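PDB 6CTH: concanavalin A-like lectin protein kinase family protein from Theobroma cacao, which probably phosphorylates serine and threonine residues of other proteins as the kinase domain of a plant receptor-like kinase, and here holds an oxindole inhibitor and magnesium. Local coordinates for residues K64-L69 with G158-A163; L69-L74 with L126-E131; K57-E62 with L87-E92. All coordinates share one frame; numbering follows the deposited sequence.

Contact 1. Residues K64-L69 with G158-A163; sequences KIISRL and GDFGLA. With MG (magnesium ion), chain C.
F160 reaches from the loop 158-163 into a pocket lined by I65, I66 and L69, at and just past the end of helix 54-66. Its CG stands anti to the carbonyl carbon (chi1 -58°), which turns the ring toward the helix. Starting at the root, F160 CB meets the CG2 branch of I65 at 4.1 Å. The same methyl also touches the near rim of the ring, I65 CG2 lying 4.0 Å from F160 CD1, and it brushes A163 CB as well. Along the other rim, F160 CD2 lies 3.8 Å from I66 CD1, and CE2 rests on I66, whose CG1 stands anti to its own backbone N, the two side chains crossing at about a right angle. Farther out, F160 CE1 approaches L69 CD1 to 3.7 Å, tip to tip. That methyl forms a CH-pi contact, 24° off the ring normal and shifted toward the rim, and it also reaches CZ at the very end. Beyond F160, H139 brings its own ring to the phenyl group.

The preceding residue points the opposite way, with D159 CB leading away from the helix. D159 OD2 binds magnesium at 2.1 Å, in a six-ligand shell completed by four waters and D141. D159 OD1 accepts a hydrogen bond from water 1 at 2.8 Å and a weak, long bond from G161 N at 3.4 Å. Aspartate on the metal and phenylalanine beneath helix C define the DFG-in state, and the row I66, F160, H139 matches the regulatory spine of protein kinases.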
loop_
_atom_site.group_PDB
_atom_site.type_symbol
_atom_site.label_atom_id
_atom_site.label_comp_id
_atom_site.label_asym_id
_atom_site.label_seq_id
_atom_site.Cartn_x
_atom_site.Cartn_y
_atom_site.Cartn_z
ATOM N N LYS A 64 4.362 -5.519 17.241
ATOM C CA LYS A 64 3.307 -5.048 18.142
ATOM C C LYS A 64 1.980 -4.958 17.419
ATOM O O LYS A 64 0.960 -5.453 17.907
ATOM C CB LYS A 64 3.658 -3.664 18.691
ATOM C CG LYS A 64 2.663 -3.161 19.743
ATOM C CD LYS A 64 2.779 -1.657 19.916
ATOM C CE LYS A 64 1.822 -1.195 20.996
ATOM N NZ LYS A 64 1.999 0.249 21.277
ATOM N N ILE A 65 2.006 -4.294 16.261
ATOM C CA ILE A 65 0.796 -3.977 15.534
ATOM C C ILE A 65 0.273 -5.229 14.804
ATOM O O ILE A 65 -0.912 -5.544 14.850
ATOM C CB ILE A 65 1.050 -2.841 14.526
ATOM C CG1 ILE A 65 1.535 -1.538 15.197
ATOM C CG2 ILE A 65 -0.191 -2.571 13.682
ATOM C CD1 ILE A 65 0.566 -1.000 16.201
ATOM N N ILE A 66 1.140 -5.883 14.042
ATOM C CA ILE A 66 0.673 -6.971 13.161
ATOM C C ILE A 66 0.088 -8.156 13.941
ATOM O O ILE A 66 -0.826 -8.847 13.434
ATOM C CB ILE A 66 1.755 -7.371 12.131
ATOM C CG1 ILE A 66 1.121 -8.013 10.909
ATOM C CG2 ILE A 66 2.786 -8.305 12.770
ATOM C CD1 ILE A 66 2.112 -8.331 9.800
ATOM N N SER A 67 0.562 -8.326 15.188
ATOM C CA SER A 67 0.053 -9.324 16.143
ATOM C C SER A 67 -1.424 -9.111 16.480
ATOM O O SER A 67 -2.136 -10.069 16.797
ATOM C CB SER A 67 0.896 -9.352 17.448
ATOM O OG SER A 67 0.532 -8.309 18.374
ATOM N N ARG A 68 -1.876 -7.861 16.413
ATOM C CA ARG A 68 -3.258 -7.490 16.689
ATOM C C ARG A 68 -4.217 -7.528 15.505
ATOM O O ARG A 68 -5.368 -7.113 15.678
ATOM C CB ARG A 68 -3.330 -6.056 17.221
ATOM C CG ARG A 68 -2.599 -5.907 18.507
ATOM C CD ARG A 68 -2.523 -4.487 18.901
ATOM N NE ARG A 68 -1.665 -4.412 20.072
ATOM C CZ ARG A 68 -2.005 -3.942 21.263
ATOM N NH1 ARG A 68 -3.187 -3.423 21.482
ATOM N NH2 ARG A 68 -1.071 -3.906 22.213
ATOM N N LEU A 69 -3.740 -7.926 14.321
ATOM C CA LEU A 69 -4.507 -7.852 13.105
ATOM C C LEU A 69 -4.694 -9.202 12.433
ATOM O O LEU A 69 -3.743 -9.944 12.280
ATOM C CB LEU A 69 -3.773 -6.945 12.111
ATOM C CG LEU A 69 -3.398 -5.541 12.591
ATOM C CD1 LEU A 69 -2.549 -4.844 11.527
ATOM C CD2 LEU A 69 -4.662 -4.766 12.861
ATOM N N GLY A 158 0.477 -4.688 3.739
ATOM C CA GLY A 158 1.446 -4.935 4.775
ATOM C C GLY A 158 2.282 -3.723 5.089
ATOM O O GLY A 158 1.948 -2.609 4.692
ATOM N N ASP A 159 3.425 -4.006 5.715
ATOM C CA ASP A 159 4.372 -3.019 6.259
ATOM C C ASP A 159 3.783 -2.123 7.323
ATOM O O ASP A 159 3.334 -0.994 7.031
ATOM C CB ASP A 159 4.937 -2.091 5.128
ATOM C CG ASP A 159 5.991 -1.099 5.636
ATOM O OD1 ASP A 159 6.607 -1.337 6.689
ATOM O OD2 ASP A 159 6.128 -0.054 4.949
ATOM N N PHE A 160 3.885 -2.572 8.559
ATOM C CA PHE A 160 3.417 -1.842 9.733
ATOM C C PHE A 160 4.541 -1.175 10.524
ATOM O O PHE A 160 4.368 -0.825 11.684
ATOM C CB PHE A 160 2.564 -2.777 10.598
ATOM C CG PHE A 160 1.414 -3.318 9.808
ATOM C CD1 PHE A 160 0.285 -2.604 9.663
ATOM C CD2 PHE A 160 1.532 -4.577 9.198
ATOM C CE1 PHE A 160 -0.778 -3.059 8.879
ATOM C CE2 PHE A 160 0.459 -5.064 8.440
ATOM C CZ PHE A 160 -0.639 -4.278 8.231
ATOM N N GLY A 161 5.663 -0.894 9.878
ATOM C CA GLY A 161 6.800 -0.331 10.612
ATOM C C GLY A 161 6.618 1.087 11.108
ATOM O O GLY A 161 7.221 1.445 12.112
ATOM N N LEU A 162 5.765 1.859 10.434
ATOM C CA LEU A 162 5.359 3.203 10.843
ATOM C C LEU A 162 3.955 3.251 11.473
ATOM O O LEU A 162 3.476 4.331 11.858
ATOM C CB LEU A 162 5.419 4.161 9.648
ATOM C CG LEU A 162 6.800 4.513 9.131
ATOM C CD1 LEU A 162 6.670 5.445 7.954
ATOM C CD2 LEU A 162 7.591 5.140 10.266
ATOM N N ALA A 163 3.276 2.100 11.565
ATOM C CA ALA A 163 1.892 2.079 12.013
ATOM C C ALA A 163 1.786 2.379 13.500
ATOM O O ALA A 163 2.695 2.043 14.272
ATOM C CB ALA A 163 1.269 0.717 11.706
HETATM MG MG MG C . 7.320 1.698 5.215
HETATM O O HOH W 1 8.651 0.559 6.555
HETATM O O HOH W 2 8.182 1.063 3.500
HETATM O O HOH W 3 8.652 3.279 5.468
HETATM O O HOH W 4 6.344 2.092 7.040
#

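Contact 2. Residues L69-L74 with L126-E131; sequences LRHKNL and LLYLHE
L69 leads off with its CD2 branch, which lies 3.7 Å from Y128 CE2 and also touches the CD2 methyl of L129. At R70 the backbone makes the polar link: R70 N donates to Y128 OH over 3.0 Å in an almost straight bond (176°). The R70 side chain leads away from helix 112-132 and folds back on its own loop, where its NH1 donates to L69 O at 2.9 Å, from above the carbonyl plane, and to S67 O.

H71 then covers the tyrosine. Its CB sits over one face of the Y128 ring, 4.0 Å from the centroid and 16° off the normal. With CG anti to the backbone N, the imidazole runs on past the root of Y128, bringing H71 CD2 within 3.5 Å of Y128 CG, the two rings oblique at 41°. H71 ND1 accepts the N73 amide at 2.9 Å, so any ring proton in this state would probably sit on NE2. K72 NZ meets N73 OD1 at 2.7 Å on a carbonyl lone pair. A type I turn from H71 brings the chain round to L74, whose CD1 presses on Y128 CD2 at 3.5 Å and on L129.

H71, K72 and N73 fit the HxN pattern of the kinase αC-β4 loop. This loop, running from helix 54-66 to strand 77-83, is thus anchored on helix 112-132 of the C-lobe, while N73 bonds to A155 and L157 around strand 155-157, and helices 196-212 and 280-287 pack against the L126 and L127 side of the same helix.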
loop_
_atom_site.group_PDB
_atom_site.type_symbol
_atom_site.label_atom_id
_atom_site.label_comp_id
_atom_site.label_asym_id
_atom_site.label_seq_id
_atom_site.Cartn_x
_atom_site.Cartn_y
_atom_site.Cartn_z
ATOM N N LEU A 69 -3.740 -7.926 14.321
ATOM C CA LEU A 69 -4.507 -7.852 13.105
ATOM C C LEU A 69 -4.694 -9.202 12.433
ATOM O O LEU A 69 -3.743 -9.944 12.280
ATOM C CB LEU A 69 -3.773 -6.945 12.111
ATOM C CG LEU A 69 -3.398 -5.541 12.591
ATOM C CD1 LEU A 69 -2.549 -4.844 11.527
ATOM C CD2 LEU A 69 -4.662 -4.766 12.861
ATOM N N ARG A 70 -5.926 -9.507 12.041
ATOM C CA ARG A 70 -6.224 -10.694 11.254
ATOM C C ARG A 70 -7.291 -10.273 10.245
ATOM O O ARG A 70 -8.397 -9.942 10.647
ATOM C CB ARG A 70 -6.719 -11.833 12.132
ATOM C CG ARG A 70 -5.724 -12.238 13.200
ATOM C CD ARG A 70 -4.566 -13.013 12.606
ATOM N NE ARG A 70 -3.799 -13.689 13.645
ATOM C CZ ARG A 70 -2.918 -13.082 14.429
ATOM N NH1 ARG A 70 -2.682 -11.787 14.291
ATOM N NH2 ARG A 70 -2.267 -13.771 15.351
ATOM N N HIS A 71 -6.992 -10.325 8.952
ATOM C CA HIS A 71 -7.979 -9.891 7.960
ATOM C C HIS A 71 -7.547 -10.468 6.624
ATOM O O HIS A 71 -6.327 -10.536 6.333
ATOM C CB HIS A 71 -8.140 -8.344 7.928
ATOM C CG HIS A 71 -9.277 -7.837 7.110
ATOM N ND1 HIS A 71 -9.214 -7.672 5.742
ATOM C CD2 HIS A 71 -10.512 -7.415 7.476
ATOM C CE1 HIS A 71 -10.368 -7.173 5.303
ATOM N NE2 HIS A 71 -11.157 -6.969 6.342
ATOM N N LYS A 72 -8.520 -10.795 5.777
ATOM C CA LYS A 72 -8.212 -11.344 4.450
ATOM C C LYS A 72 -7.361 -10.382 3.599
ATOM O O LYS A 72 -6.628 -10.815 2.733
ATOM C CB LYS A 72 -9.438 -11.767 3.650
ATOM C CG LYS A 72 -10.286 -10.647 3.172
ATOM C CD LYS A 72 -11.667 -11.078 2.659
ATOM C CE LYS A 72 -12.547 -9.853 2.505
ATOM N NZ LYS A 72 -12.190 -8.905 1.412
ATOM N N ASN A 73 -7.467 -9.105 3.852
ATOM C CA ASN A 73 -6.718 -8.116 3.049
ATOM C C ASN A 73 -5.540 -7.518 3.827
ATOM O O ASN A 73 -5.061 -6.450 3.459
ATOM C CB ASN A 73 -7.642 -7.072 2.514
ATOM C CG ASN A 73 -8.750 -7.671 1.641
ATOM O OD1 ASN A 73 -9.932 -7.545 1.960
ATOM N ND2 ASN A 73 -8.365 -8.377 0.584
ATOM N N LEU A 74 -5.061 -8.213 4.855
ATOM C CA LEU A 74 -3.840 -7.839 5.548
ATOM C C LEU A 74 -2.812 -8.947 5.552
ATOM O O LEU A 74 -3.153 -10.128 5.776
ATOM C CB LEU A 74 -4.115 -7.391 6.968
ATOM C CG LEU A 74 -4.939 -6.132 7.150
ATOM C CD1 LEU A 74 -5.169 -5.904 8.624
ATOM C CD2 LEU A 74 -4.186 -4.936 6.589
ATOM N N LEU A 126 -8.305 -1.035 5.013
ATOM C CA LEU A 126 -8.300 0.234 5.704
ATOM C C LEU A 126 -9.486 0.370 6.657
ATOM O O LEU A 126 -9.360 0.926 7.723
ATOM C CB LEU A 126 -8.268 1.374 4.700
ATOM C CG LEU A 126 -7.652 2.672 5.187
ATOM C CD1 LEU A 126 -6.410 2.422 6.016
ATOM C CD2 LEU A 126 -7.338 3.586 4.014
ATOM N N LEU A 127 -10.641 -0.108 6.232
ATOM C CA LEU A 127 -11.838 -0.054 7.096
ATOM C C LEU A 127 -11.565 -0.841 8.372
ATOM O O LEU A 127 -11.877 -0.404 9.473
ATOM C CB LEU A 127 -13.050 -0.612 6.385
ATOM C CG LEU A 127 -14.352 -0.613 7.166
ATOM C CD1 LEU A 127 -14.786 0.782 7.526
ATOM C CD2 LEU A 127 -15.466 -1.326 6.381
ATOM N N TYR A 128 -10.990 -2.007 8.189
ATOM C CA TYR A 128 -10.634 -2.866 9.340
ATOM C C TYR A 128 -9.641 -2.158 10.264
ATOM O O TYR A 128 -9.799 -2.097 11.501
ATOM C CB TYR A 128 -10.139 -4.193 8.854
ATOM C CG TYR A 128 -9.587 -5.111 9.954
ATOM C CD1 TYR A 128 -10.442 -5.853 10.726
ATOM C CD2 TYR A 128 -8.218 -5.258 10.184
ATOM C CE1 TYR A 128 -9.966 -6.699 11.734
ATOM C CE2 TYR A 128 -7.729 -6.097 11.171
ATOM C CZ TYR A 128 -8.605 -6.840 11.935
ATOM O OH TYR A 128 -8.077 -7.647 12.905
ATOM N N LEU A 129 -8.596 -1.561 9.671
ATOM C CA LEU A 129 -7.645 -0.831 10.450
ATOM C C LEU A 129 -8.245 0.336 11.208
ATOM O O LEU A 129 -7.975 0.512 12.406
ATOM C CB LEU A 129 -6.450 -0.335 9.563
ATOM C CG LEU A 129 -5.528 -1.389 8.946
ATOM C CD1 LEU A 129 -4.481 -0.720 8.071
ATOM C CD2 LEU A 129 -4.895 -2.276 10.004
ATOM N N HIS A 130 -9.039 1.142 10.543
ATOM C CA HIS A 130 -9.519 2.391 11.141
ATOM C C HIS A 130 -10.651 2.181 12.126
ATOM O O HIS A 130 -10.756 2.966 13.079
ATOM C CB HIS A 130 -9.967 3.394 10.079
ATOM C CG HIS A 130 -8.820 4.005 9.321
ATOM N ND1 HIS A 130 -9.009 4.873 8.248
ATOM C CD2 HIS A 130 -7.489 3.829 9.458
ATOM C CE1 HIS A 130 -7.820 5.233 7.791
ATOM N NE2 HIS A 130 -6.875 4.621 8.494
ATOM N N GLU A 131 -11.471 1.158 11.907
ATOM C CA GLU A 131 -12.770 1.108 12.601
ATOM C C GLU A 131 -13.109 -0.202 13.288
ATOM O O GLU A 131 -14.085 -0.177 14.046
ATOM C CB GLU A 131 -13.879 1.382 11.602
ATOM C CG GLU A 131 -13.811 2.742 10.911
ATOM C CD GLU A 131 -13.793 3.933 11.873
ATOM O OE1 GLU A 131 -14.336 3.801 13.020
ATOM O OE2 GLU A 131 -13.216 5.018 11.502
#

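Contact 3. Residues K57-E62 with L87-E92; sequences KEYASE and LMLVYE. With FE7 (N-{(3Z)-2-oxo-3-[phenyl({4-[(piperidin-1-yl)methyl]phenyl}amino)methylidene]-2,3-dihydro-1H-indol-5-yl}ethanesulfonamide), chain B.
Y91 and E62 meet tip to tip. Y91 OH donates to E62 OE2 over 2.6 Å, arriving from above the carboxylate plane, and the two flat groups stand almost perpendicular, 84° apart. E62 leaves the helix with CG anti to the backbone N and bends at chi2, while its CG rests on L89 CD1 at 3.8 Å. One turn earlier, Y59 lays its ring against the strand: L87 CB sits over one face in a CH-pi contact, 4.0 Å from the centroid, and M88 O lies at the ring edge, 3.6 Å from Y59 CE1. The same CE1 is 3.5 Å from L89 CD2.

This is helix C of the kinase N-lobe packed on the β-sheet, with helix 57-62 and strand 87-92 inclined at 38°, and E62 at the position of the conserved helix C glutamate. Y91 occupies the gatekeeper position at the back of the nucleotide pocket. FE7 C7 of the inhibitor's oxindole lies over one face of the Y91 ring, while FE7 C6 packs on Y91 CB at 3.5 Å, and E92 O accepts a nearly straight bond (171°) from FE7 N1 at 2.9 Å; M94 N supplies another bond at the hinge.

Further out, E62 OE1 has a second donor in the DFG loop, so the buried carboxylate is gripped twice and probably stays ionised. Strands 41-48 and 77-83 flank strand 87-92, and V48 and W80 add to the surroundings of Y59.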
loop_
_atom_site.group_PDB
_atom_site.type_symbol
_atom_site.label_atom_id
_atom_site.label_comp_id
_atom_site.label_asym_id
_atom_site.label_seq_id
_atom_site.Cartn_x
_atom_site.Cartn_y
_atom_site.Cartn_z
ATOM N N LYS A 57 13.190 0.216 15.771
ATOM C CA LYS A 57 11.916 0.844 16.052
ATOM C C LYS A 57 10.837 0.271 15.102
ATOM O O LYS A 57 9.720 -0.045 15.560
ATOM C CB LYS A 57 12.017 2.371 15.929
ATOM N N GLU A 58 11.171 0.104 13.817
ATOM C CA GLU A 58 10.195 -0.401 12.842
ATOM C C GLU A 58 9.920 -1.879 13.050
ATOM O O GLU A 58 8.770 -2.280 12.958
ATOM C CB GLU A 58 10.552 -0.126 11.383
ATOM C CG GLU A 58 10.492 1.356 11.021
ATOM C CD GLU A 58 10.310 1.618 9.536
ATOM O OE1 GLU A 58 9.244 1.343 8.941
ATOM O OE2 GLU A 58 11.246 2.146 8.911
ATOM N N TYR A 59 10.932 -2.679 13.391
ATOM C CA TYR A 59 10.697 -4.057 13.799
ATOM C C TYR A 59 9.727 -4.119 14.981
ATOM O O TYR A 59 8.748 -4.885 14.964
ATOM C CB TYR A 59 12.037 -4.744 14.186
ATOM C CG TYR A 59 11.878 -6.077 14.827
ATOM C CD1 TYR A 59 11.801 -7.243 14.061
ATOM C CD2 TYR A 59 11.721 -6.188 16.200
ATOM C CE1 TYR A 59 11.604 -8.489 14.667
ATOM C CE2 TYR A 59 11.550 -7.418 16.814
ATOM C CZ TYR A 59 11.490 -8.559 16.044
ATOM O OH TYR A 59 11.294 -9.751 16.665
ATOM N N ALA A 60 9.963 -3.294 15.998
ATOM C CA ALA A 60 9.155 -3.359 17.236
ATOM C C ALA A 60 7.690 -2.971 16.993
ATOM O O ALA A 60 6.744 -3.658 17.475
ATOM C CB ALA A 60 9.762 -2.468 18.299
ATOM N N SER A 61 7.517 -1.893 16.228
ATOM C CA SER A 61 6.226 -1.475 15.739
ATOM C C SER A 61 5.558 -2.587 14.916
ATOM O O SER A 61 4.368 -2.857 15.112
ATOM C CB SER A 61 6.336 -0.174 14.912
ATOM O OG SER A 61 5.074 0.100 14.306
ATOM N N GLU A 62 6.275 -3.209 13.990
ATOM C CA GLU A 62 5.663 -4.239 13.174
ATOM C C GLU A 62 5.146 -5.372 14.051
ATOM O O GLU A 62 3.974 -5.760 13.912
ATOM C CB GLU A 62 6.588 -4.752 12.086
ATOM C CG GLU A 62 6.117 -5.997 11.301
ATOM C CD GLU A 62 5.544 -5.728 9.915
ATOM O OE1 GLU A 62 5.487 -4.580 9.473
ATOM O OE2 GLU A 62 5.184 -6.701 9.222
ATOM N N LEU A 87 17.495 -9.099 14.151
ATOM C CA LEU A 87 16.026 -9.009 14.225
ATOM C C LEU A 87 15.487 -9.450 12.865
ATOM O O LEU A 87 16.004 -8.996 11.827
ATOM C CB LEU A 87 15.597 -7.588 14.493
ATOM C CG LEU A 87 16.154 -6.790 15.667
ATOM C CD1 LEU A 87 15.879 -5.309 15.485
ATOM C CD2 LEU A 87 15.585 -7.264 16.969
ATOM N N MET A 88 14.504 -10.353 12.866
ATOM C CA MET A 88 13.897 -10.877 11.633
ATOM C C MET A 88 12.422 -11.199 11.731
ATOM O O MET A 88 11.955 -11.548 12.815
ATOM C CB MET A 88 14.619 -12.119 11.190
ATOM C CG MET A 88 16.053 -11.733 10.865
ATOM S SD MET A 88 16.783 -12.987 9.927
ATOM C CE MET A 88 17.342 -13.918 11.327
ATOM N N LEU A 89 11.731 -11.116 10.586
ATOM C CA LEU A 89 10.286 -11.289 10.496
ATOM C C LEU A 89 9.972 -12.260 9.353
ATOM O O LEU A 89 10.593 -12.209 8.268
ATOM C CB LEU A 89 9.592 -9.955 10.252
ATOM C CG LEU A 89 9.810 -8.860 11.297
ATOM C CD1 LEU A 89 9.618 -7.467 10.683
ATOM C CD2 LEU A 89 8.882 -9.116 12.482
ATOM N N VAL A 90 9.031 -13.166 9.593
ATOM C CA VAL A 90 8.760 -14.245 8.648
ATOM C C VAL A 90 7.320 -14.204 8.202
ATOM O O VAL A 90 6.430 -14.080 9.045
ATOM C CB VAL A 90 9.033 -15.636 9.303
ATOM C CG1 VAL A 90 8.925 -16.733 8.253
ATOM C CG2 VAL A 90 10.402 -15.657 9.931
ATOM N N TYR A 91 7.083 -14.350 6.901
ATOM C CA TYR A 91 5.766 -14.253 6.282
ATOM C C TYR A 91 5.590 -15.357 5.250
ATOM O O TYR A 91 6.576 -16.015 4.865
ATOM C CB TYR A 91 5.635 -12.921 5.541
ATOM C CG TYR A 91 6.039 -11.683 6.292
ATOM C CD1 TYR A 91 7.339 -11.227 6.273
ATOM C CD2 TYR A 91 5.081 -10.915 6.956
ATOM C CE1 TYR A 91 7.685 -10.032 6.884
ATOM C CE2 TYR A 91 5.429 -9.764 7.601
ATOM C CZ TYR A 91 6.711 -9.318 7.584
ATOM O OH TYR A 91 7.047 -8.136 8.196
ATOM N N GLU A 92 4.362 -15.565 4.790
ATOM C CA GLU A 92 4.118 -16.424 3.624
ATOM C C GLU A 92 4.828 -15.904 2.397
ATOM O O GLU A 92 4.881 -14.662 2.174
ATOM C CB GLU A 92 2.614 -16.584 3.283
HETATM C C4 FE7 B . 6.987 -10.139 0.849
HETATM C C14 FE7 B . 9.550 -6.714 -2.078
HETATM C C5 FE7 B . 6.316 -10.996 1.740
HETATM C C6 FE7 B . 5.939 -10.580 3.005
HETATM C C11 FE7 B . 8.448 -9.250 -1.787
HETATM C C7 FE7 B . 6.207 -9.278 3.385
HETATM C C8 FE7 B . 6.638 -12.238 -0.125
HETATM C C9 FE7 B . 7.232 -10.898 -0.367
HETATM C C10 FE7 B . 7.820 -10.566 -1.568
HETATM C C12 FE7 B . 9.599 -8.895 -1.095
HETATM C C13 FE7 B . 10.142 -7.632 -1.241
HETATM N N1 FE7 B . 6.122 -12.221 1.126
HETATM N N2 FE7 B . 7.727 -11.437 -2.582
HETATM C C3 FE7 B . 7.232 -8.824 1.243
HETATM N N3 FE7 B . 10.865 -12.532 -8.095
HETATM O O2 FE7 B . 6.615 -13.191 -0.894
HETATM C C2 FE7 B . 6.811 -8.390 2.501
HETATM N N FE7 B . 6.897 -7.025 2.903
HETATM S S FE7 B . 7.455 -5.732 2.104
HETATM O O FE7 B . 8.303 -6.170 1.042
HETATM O O1 FE7 B . 7.965 -4.824 3.082
HETATM C C1 FE7 B . 5.919 -5.149 1.470
HETATM C C FE7 B . 4.906 -5.234 2.585
HETATM C C16 FE7 B . 7.864 -8.319 -2.636
HETATM C C15 FE7 B . 8.413 -7.058 -2.775
HETATM C C17 FE7 B . 8.251 -11.482 -3.893
HETATM C C22 FE7 B . 9.114 -10.512 -4.380
HETATM C C21 FE7 B . 9.567 -10.577 -5.685
HETATM C C20 FE7 B . 9.170 -11.601 -6.530
HETATM C C19 FE7 B . 8.304 -12.563 -6.037
HETATM C C18 FE7 B . 7.849 -12.512 -4.732
HETATM C C23 FE7 B . 9.680 -11.678 -7.949
HETATM C C28 FE7 B . 11.229 -12.694 -9.504
HETATM C C27 FE7 B . 12.387 -13.650 -9.670
HETATM C C26 FE7 B . 13.588 -13.196 -8.869
HETATM C C25 FE7 B . 13.201 -12.903 -7.434
HETATM C C24 FE7 B . 12.010 -11.976 -7.372
#

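How the contacts relate
Contacts 1 and 3 share helix 54-66 and meet directly, their centres 9 Å apart: F160 N lies 2.7 Å from E62 OE1 and F160 O 2.9 Å from S61 OG, both probable hydrogen bonds. The helix thus ties the DFG loop to the gatekeeper strand. Contact 2 continues from contact 1 through their shared L69, with centres 11 Å apart, and F160 CZ touches L74 CD2 at 4.0 Å. Contacts 2 and 3 do not touch, their nearest atoms being about 7 Å apart. Contact 3 reaches the inhibitor through Y91 and E92; contact 1 touches it through G158 and D159 and also binds the magnesium, whereas the L74 side chain of contact 2 stands about 10 Å from FE7.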